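PDB 2IVF: ethylbenzene dehydrogenase alpha-subunit from Aromatoleum aromaticum, which belongs to the molybdopterin oxidoreductase family and holds a molybdenum atom, two pterin dinucleotide cofactors and an iron/sulfur cluster. Local coordinates for residues M611-K619 with W929-G938; T637-Y645 with D922-K930. All coordinates share one frame; numbering follows the deposited sequence.

Both contacts are buried, their centres 12 Å apart on the same side of the chain's centre, and both join the molybdopterin oxidoreductase part of the chain to the dinucleotide-binding part around MD1. They share W929 and K930, and M611 of contact 1 touches S641 and S642 of contact 2. Contact 1 sets the turn between two helices against a 3-10 segment; backbone and serine bonds hold it, while its arginines reach the cofactor's phosphates and pterin. Contact 2 joins two loops through a salt bridge, a histidine bond and aromatic packing; it meets MD1 at the ribose and guanine and lies against the beta-subunit, which contact 1 reaches through W929 alone.

Contact 1: M611-K619 with W929-G938. With MD1 (phosphoric acid 4-(2-amino-4-oxo-3,4,5,6,-tetrahydro-pteridin-6-yl)-2-hydroxy-3,4-dimercapto-but-3-en-yl ester guanylate ester), chain N.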
loop_
_atom_site.group_PDB
_atom_site.type_symbol
_atom_site.label_atom_id
_atom_site.label_comp_id
_atom_site.label_asym_id
_atom_site.label_seq_id
_atom_site.Cartn_x
_atom_site.Cartn_y
_atom_site.Cartn_z
ATOM N N MET A 611 -1.049 -18.509 -9.118
ATOM C CA MET A 611 -0.523 -19.178 -7.950
ATOM C C MET A 611 -0.930 -18.506 -6.631
ATOM O O MET A 611 -1.008 -19.190 -5.615
ATOM C CB MET A 611 0.977 -19.325 -8.019
ATOM C CG MET A 611 1.426 -20.259 -9.113
ATOM S SD MET A 611 0.887 -22.006 -8.908
ATOM C CE MET A 611 1.765 -22.443 -7.434
ATOM N N ARG A 612 -1.157 -17.192 -6.613
ATOM C CA ARG A 612 -1.798 -16.569 -5.416
ATOM C C ARG A 612 -3.266 -16.123 -5.625
ATOM O O ARG A 612 -4.052 -16.046 -4.670
ATOM C CB ARG A 612 -0.994 -15.391 -4.870
ATOM C CG ARG A 612 -0.677 -14.305 -5.868
ATOM C CD ARG A 612 -0.755 -12.963 -5.246
ATOM N NE ARG A 612 -2.107 -12.662 -4.805
ATOM C CZ ARG A 612 -2.980 -11.870 -5.435
ATOM N NH1 ARG A 612 -2.679 -11.275 -6.595
ATOM N NH2 ARG A 612 -4.187 -11.689 -4.915
ATOM N N ARG A 613 -3.630 -15.782 -6.852
ATOM C CA ARG A 613 -4.946 -15.240 -7.126
ATOM C C ARG A 613 -6.026 -16.307 -7.030
ATOM O O ARG A 613 -7.044 -16.083 -6.358
ATOM C CB ARG A 613 -5.041 -14.610 -8.510
ATOM C CG ARG A 613 -6.429 -14.005 -8.742
ATOM C CD ARG A 613 -6.822 -13.919 -10.181
ATOM N NE ARG A 613 -6.115 -12.807 -10.833
ATOM C CZ ARG A 613 -6.489 -12.303 -12.004
ATOM N NH1 ARG A 613 -7.541 -12.793 -12.630
ATOM N NH2 ARG A 613 -5.820 -11.297 -12.558
ATOM N N LYS A 614 -5.838 -17.446 -7.684
ATOM C CA LYS A 614 -6.818 -18.531 -7.555
ATOM C C LYS A 614 -6.817 -19.094 -6.159
ATOM O O LYS A 614 -5.772 -19.422 -5.594
ATOM C CB LYS A 614 -6.629 -19.687 -8.531
ATOM C CG LYS A 614 -7.371 -19.538 -9.853
ATOM C CD LYS A 614 -6.971 -18.281 -10.585
ATOM C CE LYS A 614 -7.447 -18.352 -12.037
ATOM N NZ LYS A 614 -7.349 -17.039 -12.762
ATOM N N ARG A 615 -8.017 -19.238 -5.629
ATOM C CA ARG A 615 -8.197 -19.856 -4.325
ATOM C C ARG A 615 -7.843 -21.310 -4.463
ATOM O O ARG A 615 -8.378 -22.010 -5.347
ATOM C CB ARG A 615 -9.634 -19.715 -3.809
ATOM C CG ARG A 615 -9.953 -18.332 -3.243
ATOM C CD ARG A 615 -9.740 -17.199 -4.237
ATOM N NE ARG A 615 -10.222 -15.932 -3.683
ATOM C CZ ARG A 615 -10.331 -14.832 -4.416
ATOM N NH1 ARG A 615 -9.982 -14.871 -5.699
ATOM N NH2 ARG A 615 -10.809 -13.714 -3.873
ATOM N N SER A 616 -6.920 -21.769 -3.620
ATOM C CA SER A 616 -6.325 -23.099 -3.770
ATOM C C SER A 616 -5.619 -23.368 -5.130
ATOM O O SER A 616 -5.210 -24.482 -5.414
ATOM C CB SER A 616 -7.356 -24.178 -3.438
ATOM O OG SER A 616 -7.727 -24.146 -2.085
ATOM N N GLY A 617 -5.424 -22.341 -5.942
ATOM C CA GLY A 617 -4.750 -22.474 -7.217
ATOM C C GLY A 617 -3.323 -23.000 -7.066
ATOM O O GLY A 617 -2.871 -23.768 -7.910
ATOM N N ALA A 618 -2.655 -22.666 -5.954
ATOM C CA ALA A 618 -1.276 -23.139 -5.698
ATOM C C ALA A 618 -1.171 -24.665 -5.652
ATOM O O ALA A 618 -0.109 -25.227 -5.902
ATOM C CB ALA A 618 -0.667 -22.465 -4.413
ATOM N N LYS A 619 -2.276 -25.341 -5.365
ATOM C CA LYS A 619 -2.338 -26.782 -5.411
ATOM C C LYS A 619 -2.959 -27.216 -6.725
ATOM O O LYS A 619 -2.467 -28.153 -7.353
ATOM C CB LYS A 619 -3.200 -27.307 -4.266
ATOM C CG LYS A 619 -3.400 -28.843 -4.223
ATOM C CD LYS A 619 -2.087 -29.563 -3.921
ATOM C CE LYS A 619 -2.299 -31.063 -3.565
ATOM N NZ LYS A 619 -1.042 -31.820 -3.870
ATOM N N TRP A 929 6.698 -22.220 -1.261
ATOM C CA TRP A 929 5.794 -21.478 -2.147
ATOM C C TRP A 929 4.323 -21.883 -1.988
ATOM O O TRP A 929 3.546 -21.885 -2.961
ATOM C CB TRP A 929 6.159 -21.636 -3.627
ATOM C CG TRP A 929 7.515 -21.236 -3.993
ATOM C CD1 TRP A 929 8.592 -21.102 -3.191
ATOM C CD2 TRP A 929 7.970 -21.016 -5.325
ATOM N NE1 TRP A 929 9.693 -20.741 -3.939
ATOM C CE2 TRP A 929 9.331 -20.685 -5.252
ATOM C CE3 TRP A 929 7.335 -21.000 -6.566
ATOM C CZ2 TRP A 929 10.099 -20.386 -6.389
ATOM C CZ3 TRP A 929 8.091 -20.698 -7.695
ATOM C CH2 TRP A 929 9.453 -20.388 -7.590
ATOM N N LYS A 930 3.925 -22.159 -0.756
ATOM C CA LYS A 930 2.537 -22.454 -0.452
ATOM C C LYS A 930 1.953 -21.188 0.204
ATOM O O LYS A 930 2.151 -20.955 1.391
ATOM C CB LYS A 930 2.477 -23.628 0.461
ATOM C CG LYS A 930 2.876 -24.958 -0.254
ATOM C CD LYS A 930 3.234 -26.046 0.694
ATOM C CE LYS A 930 2.110 -26.522 1.566
ATOM N NZ LYS A 930 2.531 -27.763 2.309
ATOM N N PRO A 931 1.168 -20.413 -0.554
ATOM C CA PRO A 931 0.646 -19.207 0.038
ATOM C C PRO A 931 -0.554 -19.509 0.904
ATOM O O PRO A 931 -1.111 -20.588 0.841
ATOM C CB PRO A 931 0.254 -18.375 -1.181
ATOM C CG PRO A 931 -0.271 -19.432 -2.096
ATOM C CD PRO A 931 0.638 -20.616 -1.917
ATOM N N TYR A 932 -0.997 -18.559 1.714
ATOM C CA TYR A 932 -2.195 -18.814 2.498
ATOM C C TYR A 932 -3.370 -19.188 1.597
ATOM O O TYR A 932 -4.246 -19.977 1.980
ATOM C CB TYR A 932 -2.521 -17.620 3.384
ATOM C CG TYR A 932 -3.644 -16.714 3.017
ATOM C CD1 TYR A 932 -3.451 -15.596 2.171
ATOM C CD2 TYR A 932 -4.867 -16.855 3.653
ATOM C CE1 TYR A 932 -4.488 -14.697 1.911
ATOM C CE2 TYR A 932 -5.916 -15.974 3.406
ATOM C CZ TYR A 932 -5.732 -14.895 2.536
ATOM O OH TYR A 932 -6.793 -14.061 2.326
ATOM N N ASP A 933 -3.349 -18.672 0.381
ATOM C CA ASP A 933 -4.427 -18.953 -0.590
ATOM C C ASP A 933 -4.620 -20.428 -0.906
ATOM O O ASP A 933 -5.714 -20.825 -1.367
ATOM C CB ASP A 933 -4.208 -18.143 -1.873
ATOM C CG ASP A 933 -3.868 -16.732 -1.582
ATOM O OD1 ASP A 933 -2.709 -16.485 -1.208
ATOM O OD2 ASP A 933 -4.744 -15.848 -1.715
ATOM N N ILE A 934 -3.582 -21.240 -0.673
ATOM C CA ILE A 934 -3.645 -22.644 -0.987
ATOM C C ILE A 934 -4.829 -23.281 -0.265
ATOM O O ILE A 934 -5.416 -24.245 -0.768
ATOM C CB ILE A 934 -2.327 -23.394 -0.651
ATOM C CG1 ILE A 934 -2.272 -24.772 -1.309
ATOM C CG2 ILE A 934 -2.136 -23.620 0.902
ATOM C CD1 ILE A 934 -0.913 -25.390 -1.232
ATOM N N LEU A 935 -5.200 -22.758 0.894
ATOM C CA LEU A 935 -6.255 -23.419 1.707
ATOM C C LEU A 935 -7.657 -22.797 1.589
ATOM O O LEU A 935 -8.561 -23.163 2.341
ATOM C CB LEU A 935 -5.821 -23.540 3.176
ATOM C CG LEU A 935 -5.171 -22.330 3.847
ATOM C CD1 LEU A 935 -6.254 -21.294 4.068
ATOM C CD2 LEU A 935 -4.535 -22.752 5.119
ATOM N N LEU A 936 -7.835 -21.920 0.599
ATOM C CA LEU A 936 -9.008 -21.023 0.561
ATOM C C LEU A 936 -10.172 -21.517 -0.263
ATOM O O LEU A 936 -11.277 -21.050 -0.052
ATOM C CB LEU A 936 -8.616 -19.605 0.176
ATOM C CG LEU A 936 -7.685 -18.842 1.148
ATOM C CD1 LEU A 936 -7.405 -17.438 0.539
ATOM C CD2 LEU A 936 -8.225 -18.681 2.648
ATOM N N ILE A 937 -9.912 -22.518 -1.109
ATOM C CA ILE A 937 -10.900 -23.370 -1.785
ATOM C C ILE A 937 -11.713 -22.698 -2.842
ATOM O O ILE A 937 -11.837 -23.247 -3.923
ATOM C CB ILE A 937 -11.867 -24.075 -0.794
ATOM C CG1 ILE A 937 -11.104 -24.873 0.281
ATOM C CG2 ILE A 937 -12.838 -24.972 -1.550
ATOM C CD1 ILE A 937 -9.954 -25.566 -0.228
ATOM N N GLY A 938 -12.360 -21.593 -2.490
ATOM C CA GLY A 938 -13.092 -20.766 -3.428
ATOM C C GLY A 938 -14.477 -21.282 -3.726
ATOM O O GLY A 938 -14.931 -21.213 -4.860
HETATM P PB MD1 N . -3.459 -10.460 -10.047
HETATM O O3B MD1 N . -2.258 -9.713 -9.338
HETATM O O1B MD1 N . -3.978 -9.548 -11.099
HETATM O O2B MD1 N . -3.177 -11.891 -10.299
HETATM O O3A MD1 N . -4.535 -10.472 -8.881
HETATM C C10 MD1 N . -5.497 -9.411 -8.691
HETATM C C11 MD1 N . -6.176 -9.763 -7.377
HETATM O O11 MD1 N . -5.204 -9.342 -6.361
HETATM C C12 MD1 N . -7.430 -8.950 -7.202
HETATM S S12 MD1 N . -7.738 -7.550 -8.136
HETATM C C13 MD1 N . -8.350 -9.261 -6.232
HETATM S S13 MD1 N . -9.739 -8.338 -5.974
HETATM C C14 MD1 N . -8.213 -10.446 -5.354
HETATM N N15 MD1 N . -8.124 -10.245 -3.947
HETATM C C16 MD1 N . -7.868 -11.286 -3.093
HETATM C C15 MD1 N . -7.921 -11.022 -1.737
HETATM O O14 MD1 N . -8.204 -9.875 -1.299
HETATM N N17 MD1 N . -7.579 -12.066 -0.940
HETATM C C17 MD1 N . -7.276 -13.325 -1.461
HETATM N N16 MD1 N . -6.983 -14.276 -0.585
HETATM N N18 MD1 N . -7.282 -13.555 -2.784
HETATM C C20 MD1 N . -7.579 -12.558 -3.590
HETATM N N8 MD1 N . -7.637 -12.797 -4.926
HETATM C C7 MD1 N . -7.872 -11.797 -5.932
HETATM P PA MD1 N . -0.670 -9.974 -9.298
HETATM O O1A MD1 N . -0.071 -8.643 -8.977
HETATM O O2A MD1 N . -0.416 -11.078 -8.346
HETATM O "O5'" MD1 N . -0.251 -10.436 -10.749
HETATM C "C5'" MD1 N . -0.275 -9.435 -11.761
HETATM C "C4'" MD1 N . 1.001 -9.446 -12.497
HETATM O "O4'" MD1 N . 0.907 -8.308 -13.346
HETATM C "C1'" MD1 N . 2.260 -7.885 -13.521
HETATM N N9 MD1 N . 2.406 -6.508 -14.013
HETATM C C4 MD1 N . 2.743 -6.218 -15.261
HETATM N N3 MD1 N . 2.987 -7.046 -16.305
HETATM C C2 MD1 N . 3.302 -6.543 -17.498
HETATM N N2 MD1 N . 3.534 -7.365 -18.556
HETATM N N1 MD1 N . 3.452 -5.175 -17.609
HETATM C C6 MD1 N . 3.222 -4.279 -16.592
HETATM O O6 MD1 N . 3.315 -3.073 -16.817
HETATM C C5 MD1 N . 2.839 -4.820 -15.355
HETATM N N7 MD1 N . 2.562 -4.315 -14.157
HETATM C C8 MD1 N . 2.291 -5.350 -13.357
HETATM C "C2'" MD1 N . 2.881 -7.996 -12.132
HETATM O "O2'" MD1 N . 4.322 -8.140 -12.151
HETATM C "C3'" MD1 N . 2.148 -9.194 -11.511
HETATM O "O3'" MD1 N . 2.996 -10.370 -11.431
HETATM O O HOH W 1 -4.060 -13.726 -3.105
#
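The hydroxyl of S616 gives a hydrogen bond to the carbonyl of I934 (OG to O 2.7 Å), which it meets from above the carbonyl plane, and takes one from the backbone N of I937. OG lies anti to the carbonyl carbon (chi1 -66°), a setting that leaves it between these two partners. The backbone N of S616 adds a bond to D933 O (2.7 Å); L936 N reaches that oxygen from the opposite face, so D933 O serves both the local turn and the bond across to S616.

R615, which with S616 buries the most surface here, lays CB against the backbone of G938 and CG against CB of L936, then turns its guanidinium away, one face under N8 of MD1; a salt bridge to D966 holds its NE. I934 offers CG1 to CB of A618 and of K619, and the A618 methyl presses tightly on CD of P931 (3.4 Å).

On the pterin side, D933 OD2 accepts from a water that also takes a bond from R612 NH2, a relay between two side chains whose charged ends do not touch. N16 of MD1 donates to Y932 OH (2.9 Å, 167°) and weakly to D933 OD2. R612 NH1 bonds O2A (2.9 Å) and O3A of MD1, and both NH1 and NH2 meet its O11. R613 reaches O1B of MD1 through NH2 (2.9 Å) and O2B through NE. The pair thus grips the diphosphate and the pterin's side arm, as suits a dinucleotide cofactor pocket.

The turn linking helices 610-613 and 617-625 rests on the 3-10 segment 932-934, with helix 217-221 beside R613, and strands 843-846 and 969-975 against L936.

Contact 2: T637-Y645 with D922-K930; sequences TRMSSSAMY and DAHQYKGWK. With MD1 (phosphoric acid 4-(2-amino-4-oxo-3,4,5,6,-tetrahydro-pteridin-6-yl)-2-hydroxy-3,4-dimercapto-but-3-en-yl ester guanylate ester), chain N.
R638 and D922 form a salt bridge beside an ST motif, in which S640 OG accepts from A643 N, within the loop that follows strand 631-636. R638 approaches end-on: NH1 and NH2 both bond D922 OD2, at 3.0 and 2.9 Å, and that oxygen lies in the guanidinium plane although the two flat groups are turned 45° apart. The arginine chain is extended through chi1 and chi2, then bends at chi3, which brings NE to the ribose O2' and NH2 to O3' of MD1 (2.7 Å). One guanidinium therefore links cofactor sugar and carboxylate, and T860 also bonds its NH1.

The other carboxylate oxygen, D922 OD1, takes the S641 hydroxyl on its syn side (OG to OD1 2.6 Å) and A923 N on its anti side, both from the same face; N609 is a further partner of OD1 and of S641 OG. S641 CB sits over the H924 ring, a CH-pi contact 3.8 Å from the ring centroid.

Farther along, M644 crosses W929 at about a right angle, CB and CE meeting the indole's rim, while the Y645 ring slides past the indole, planes at 83°, its OH and CE1 against CE3 and CZ3. The beta-subunit lies against this side, packing on M639 and M644 and accepting from W929 NE1 through its V111 O. Within 922-930, H924 CB covers one face of the indole. With H924 CG between the backbone N and the carbonyl carbon (chi1 56°), the imidazole lies across S641, and its NE2 donates to M639 O at 2.8 Å, nearly in the ring plane.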
loop_
_atom_site.group_PDB
_atom_site.type_symbol
_atom_site.label_atom_id
_atom_site.label_comp_id
_atom_site.label_asym_id
_atom_site.label_seq_id
_atom_site.Cartn_x
_atom_site.Cartn_y
_atom_site.Cartn_z
ATOM N N THR A 637 6.721 -8.064 -16.441
ATOM C CA THR A 637 7.780 -7.164 -16.061
ATOM C C THR A 637 8.587 -7.749 -14.926
ATOM O O THR A 637 9.724 -7.339 -14.680
ATOM C CB THR A 637 7.200 -5.842 -15.557
ATOM O OG1 THR A 637 6.242 -6.128 -14.541
ATOM C CG2 THR A 637 6.524 -5.097 -16.707
ATOM N N ARG A 638 7.999 -8.722 -14.245
ATOM C CA ARG A 638 8.466 -9.144 -12.962
ATOM C C ARG A 638 8.401 -10.689 -12.879
ATOM O O ARG A 638 7.549 -11.332 -13.514
ATOM C CB ARG A 638 7.557 -8.456 -11.936
ATOM C CG ARG A 638 7.787 -8.698 -10.484
ATOM C CD ARG A 638 6.601 -8.141 -9.657
ATOM N NE ARG A 638 5.505 -9.090 -9.741
ATOM C CZ ARG A 638 5.325 -10.112 -8.907
ATOM N NH1 ARG A 638 6.148 -10.335 -7.882
ATOM N NH2 ARG A 638 4.339 -10.932 -9.129
ATOM N N MET A 639 9.329 -11.281 -12.134
ATOM C CA MET A 639 9.327 -12.731 -11.961
ATOM C C MET A 639 8.322 -13.104 -10.875
ATOM O O MET A 639 8.652 -13.240 -9.684
ATOM C CB MET A 639 10.706 -13.303 -11.690
ATOM C CG MET A 639 10.678 -14.802 -11.641
ATOM S SD MET A 639 10.254 -15.558 -13.226
ATOM C CE MET A 639 11.762 -15.395 -14.157
ATOM N N SER A 640 7.063 -13.199 -11.301
ATOM C CA SER A 640 5.974 -13.594 -10.410
ATOM C C SER A 640 6.101 -15.050 -10.067
ATOM O O SER A 640 6.788 -15.789 -10.742
ATOM C CB SER A 640 4.610 -13.348 -11.079
ATOM O OG SER A 640 4.383 -14.247 -12.130
ATOM N N SER A 641 5.416 -15.458 -9.005
ATOM C CA SER A 641 5.403 -16.838 -8.623
ATOM C C SER A 641 4.849 -17.693 -9.738
ATOM O O SER A 641 5.340 -18.815 -9.965
ATOM C CB SER A 641 4.601 -17.031 -7.329
ATOM O OG SER A 641 3.269 -16.675 -7.517
ATOM N N SER A 642 3.849 -17.180 -10.469
ATOM C CA SER A 642 3.272 -17.972 -11.581
ATOM C C SER A 642 4.185 -18.069 -12.804
ATOM O O SER A 642 4.219 -19.115 -13.471
ATOM C CB SER A 642 1.867 -17.474 -11.986
ATOM O OG SER A 642 1.033 -17.388 -10.839
ATOM N N ALA A 643 4.890 -16.983 -13.109
ATOM C CA ALA A 643 5.888 -16.953 -14.180
ATOM C C ALA A 643 6.994 -17.964 -13.954
ATOM O O ALA A 643 7.580 -18.469 -14.904
ATOM C CB ALA A 643 6.487 -15.508 -14.342
ATOM N N MET A 644 7.288 -18.267 -12.687
ATOM C CA MET A 644 8.272 -19.293 -12.360
ATOM C C MET A 644 7.899 -20.659 -12.897
ATOM O O MET A 644 8.755 -21.521 -13.043
ATOM C CB MET A 644 8.542 -19.314 -10.858
ATOM C CG MET A 644 9.382 -18.092 -10.433
ATOM S SD MET A 644 11.057 -18.182 -11.091
ATOM C CE MET A 644 11.763 -19.583 -10.190
ATOM N N TYR A 645 6.620 -20.869 -13.190
ATOM C CA TYR A 645 6.165 -22.131 -13.747
ATOM C C TYR A 645 5.955 -22.090 -15.243
ATOM O O TYR A 645 5.561 -23.085 -15.843
ATOM C CB TYR A 645 4.844 -22.543 -13.103
ATOM C CG TYR A 645 4.986 -22.895 -11.675
ATOM C CD1 TYR A 645 4.951 -21.907 -10.723
ATOM C CD2 TYR A 645 5.194 -24.221 -11.260
ATOM C CE1 TYR A 645 5.092 -22.201 -9.403
ATOM C CE2 TYR A 645 5.326 -24.516 -9.897
ATOM C CZ TYR A 645 5.261 -23.465 -8.992
ATOM O OH TYR A 645 5.385 -23.647 -7.618
ATOM N N ASP A 922 2.736 -12.686 -2.577
ATOM C CA ASP A 922 2.987 -13.529 -3.731
ATOM C C ASP A 922 3.427 -14.871 -3.232
ATOM O O ASP A 922 4.057 -14.963 -2.188
ATOM C CB ASP A 922 4.036 -12.895 -4.640
ATOM C CG ASP A 922 3.934 -13.354 -6.083
ATOM O OD1 ASP A 922 3.241 -14.366 -6.399
ATOM O OD2 ASP A 922 4.642 -12.694 -6.889
ATOM N N ALA A 923 3.119 -15.925 -3.986
ATOM C CA ALA A 923 3.329 -17.300 -3.510
ATOM C C ALA A 923 4.780 -17.683 -3.203
ATOM O O ALA A 923 5.029 -18.437 -2.258
ATOM C CB ALA A 923 2.715 -18.296 -4.450
ATOM N N HIS A 924 5.742 -17.152 -3.967
ATOM C CA HIS A 924 7.147 -17.504 -3.746
ATOM C C HIS A 924 7.787 -16.661 -2.632
ATOM O O HIS A 924 9.036 -16.664 -2.424
ATOM C CB HIS A 924 7.951 -17.511 -5.050
ATOM C CG HIS A 924 7.920 -16.231 -5.827
ATOM N ND1 HIS A 924 7.119 -15.159 -5.490
ATOM C CD2 HIS A 924 8.570 -15.877 -6.962
ATOM C CE1 HIS A 924 7.302 -14.192 -6.370
ATOM N NE2 HIS A 924 8.178 -14.599 -7.269
ATOM N N GLN A 925 6.946 -15.928 -1.898
ATOM C CA GLN A 925 7.369 -15.324 -0.626
ATOM C C GLN A 925 7.155 -16.255 0.573
ATOM O O GLN A 925 7.528 -15.925 1.720
ATOM C CB GLN A 925 6.609 -14.032 -0.351
ATOM C CG GLN A 925 6.756 -12.978 -1.423
ATOM C CD GLN A 925 6.086 -11.691 -1.031
ATOM O OE1 GLN A 925 4.954 -11.380 -1.488
ATOM N NE2 GLN A 925 6.766 -10.925 -0.197
ATOM N N TYR A 926 6.585 -17.432 0.316
ATOM C CA TYR A 926 6.290 -18.373 1.348
ATOM C C TYR A 926 7.153 -19.607 1.234
ATOM O O TYR A 926 7.499 -20.061 0.131
ATOM C CB TYR A 926 4.869 -18.930 1.226
ATOM C CG TYR A 926 3.722 -17.979 1.419
ATOM C CD1 TYR A 926 3.326 -17.115 0.386
ATOM C CD2 TYR A 926 2.966 -18.011 2.575
ATOM C CE1 TYR A 926 2.246 -16.289 0.526
ATOM C CE2 TYR A 926 1.886 -17.168 2.735
ATOM C CZ TYR A 926 1.499 -16.358 1.704
ATOM O OH TYR A 926 0.397 -15.563 1.855
ATOM N N LYS A 927 7.400 -20.202 2.392
ATOM C CA LYS A 927 8.098 -21.477 2.462
ATOM C C LYS A 927 7.368 -22.512 1.633
ATOM O O LYS A 927 6.145 -22.644 1.705
ATOM C CB LYS A 927 8.229 -21.930 3.918
ATOM C CG LYS A 927 9.222 -21.078 4.681
ATOM C CD LYS A 927 9.324 -21.442 6.166
ATOM C CE LYS A 927 10.127 -20.355 6.926
ATOM N NZ LYS A 927 10.506 -20.678 8.330
ATOM N N GLY A 928 8.114 -23.174 0.767
ATOM C CA GLY A 928 7.562 -24.186 -0.119
ATOM C C GLY A 928 6.689 -23.553 -1.186
ATOM O O GLY A 928 6.037 -24.269 -1.941
ATOM N N TRP A 929 6.698 -22.220 -1.261
ATOM C CA TRP A 929 5.794 -21.478 -2.147
ATOM C C TRP A 929 4.323 -21.883 -1.988
ATOM O O TRP A 929 3.546 -21.885 -2.961
ATOM C CB TRP A 929 6.159 -21.636 -3.627
ATOM C CG TRP A 929 7.515 -21.236 -3.993
ATOM C CD1 TRP A 929 8.592 -21.102 -3.191
ATOM C CD2 TRP A 929 7.970 -21.016 -5.325
ATOM N NE1 TRP A 929 9.693 -20.741 -3.939
ATOM C CE2 TRP A 929 9.331 -20.685 -5.252
ATOM C CE3 TRP A 929 7.335 -21.000 -6.566
ATOM C CZ2 TRP A 929 10.099 -20.386 -6.389
ATOM C CZ3 TRP A 929 8.091 -20.698 -7.695
ATOM C CH2 TRP A 929 9.453 -20.388 -7.590
ATOM N N LYS A 930 3.925 -22.159 -0.756
ATOM C CA LYS A 930 2.537 -22.454 -0.452
ATOM C C LYS A 930 1.953 -21.188 0.204
ATOM O O LYS A 930 2.151 -20.955 1.391
ATOM C CB LYS A 930 2.477 -23.628 0.461
ATOM C CG LYS A 930 2.876 -24.958 -0.254
ATOM C CD LYS A 930 3.234 -26.046 0.694
ATOM C CE LYS A 930 2.110 -26.522 1.566
ATOM N NZ LYS A 930 2.531 -27.763 2.309
HETATM P PB MD1 N . -3.459 -10.460 -10.047
HETATM O O3B MD1 N . -2.258 -9.713 -9.338
HETATM O O1B MD1 N . -3.978 -9.548 -11.099
HETATM O O2B MD1 N . -3.177 -11.891 -10.299
HETATM O O3A MD1 N . -4.535 -10.472 -8.881
HETATM C C10 MD1 N . -5.497 -9.411 -8.691
HETATM C C11 MD1 N . -6.176 -9.763 -7.377
HETATM O O11 MD1 N . -5.204 -9.342 -6.361
HETATM C C12 MD1 N . -7.430 -8.950 -7.202
HETATM S S12 MD1 N . -7.738 -7.550 -8.136
HETATM C C13 MD1 N . -8.350 -9.261 -6.232
HETATM S S13 MD1 N . -9.739 -8.338 -5.974
HETATM C C14 MD1 N . -8.213 -10.446 -5.354
HETATM N N15 MD1 N . -8.124 -10.245 -3.947
HETATM C C16 MD1 N . -7.868 -11.286 -3.093
HETATM C C15 MD1 N . -7.921 -11.022 -1.737
HETATM O O14 MD1 N . -8.204 -9.875 -1.299
HETATM N N17 MD1 N . -7.579 -12.066 -0.940
HETATM C C17 MD1 N . -7.276 -13.325 -1.461
HETATM N N16 MD1 N . -6.983 -14.276 -0.585
HETATM N N18 MD1 N . -7.282 -13.555 -2.784
HETATM C C20 MD1 N . -7.579 -12.558 -3.590
HETATM N N8 MD1 N . -7.637 -12.797 -4.926
HETATM C C7 MD1 N . -7.872 -11.797 -5.932
HETATM P PA MD1 N . -0.670 -9.974 -9.298
HETATM O O1A MD1 N . -0.071 -8.643 -8.977
HETATM O O2A MD1 N . -0.416 -11.078 -8.346
HETATM O "O5'" MD1 N . -0.251 -10.436 -10.749
HETATM C "C5'" MD1 N . -0.275 -9.435 -11.761
HETATM C "C4'" MD1 N . 1.001 -9.446 -12.497
HETATM O "O4'" MD1 N . 0.907 -8.308 -13.346
HETATM C "C1'" MD1 N . 2.260 -7.885 -13.521
HETATM N N9 MD1 N . 2.406 -6.508 -14.013
HETATM C C4 MD1 N . 2.743 -6.218 -15.261
HETATM N N3 MD1 N . 2.987 -7.046 -16.305
HETATM C C2 MD1 N . 3.302 -6.543 -17.498
HETATM N N2 MD1 N . 3.534 -7.365 -18.556
HETATM N N1 MD1 N . 3.452 -5.175 -17.609
HETATM C C6 MD1 N . 3.222 -4.279 -16.592
HETATM O O6 MD1 N . 3.315 -3.073 -16.817
HETATM C C5 MD1 N . 2.839 -4.820 -15.355
HETATM N N7 MD1 N . 2.562 -4.315 -14.157
HETATM C C8 MD1 N . 2.291 -5.350 -13.357
HETATM C "C2'" MD1 N . 2.881 -7.996 -12.132
HETATM O "O2'" MD1 N . 4.322 -8.140 -12.151
HETATM C "C3'" MD1 N . 2.148 -9.194 -11.511
HETATM O "O3'" MD1 N . 2.996 -10.370 -11.431
#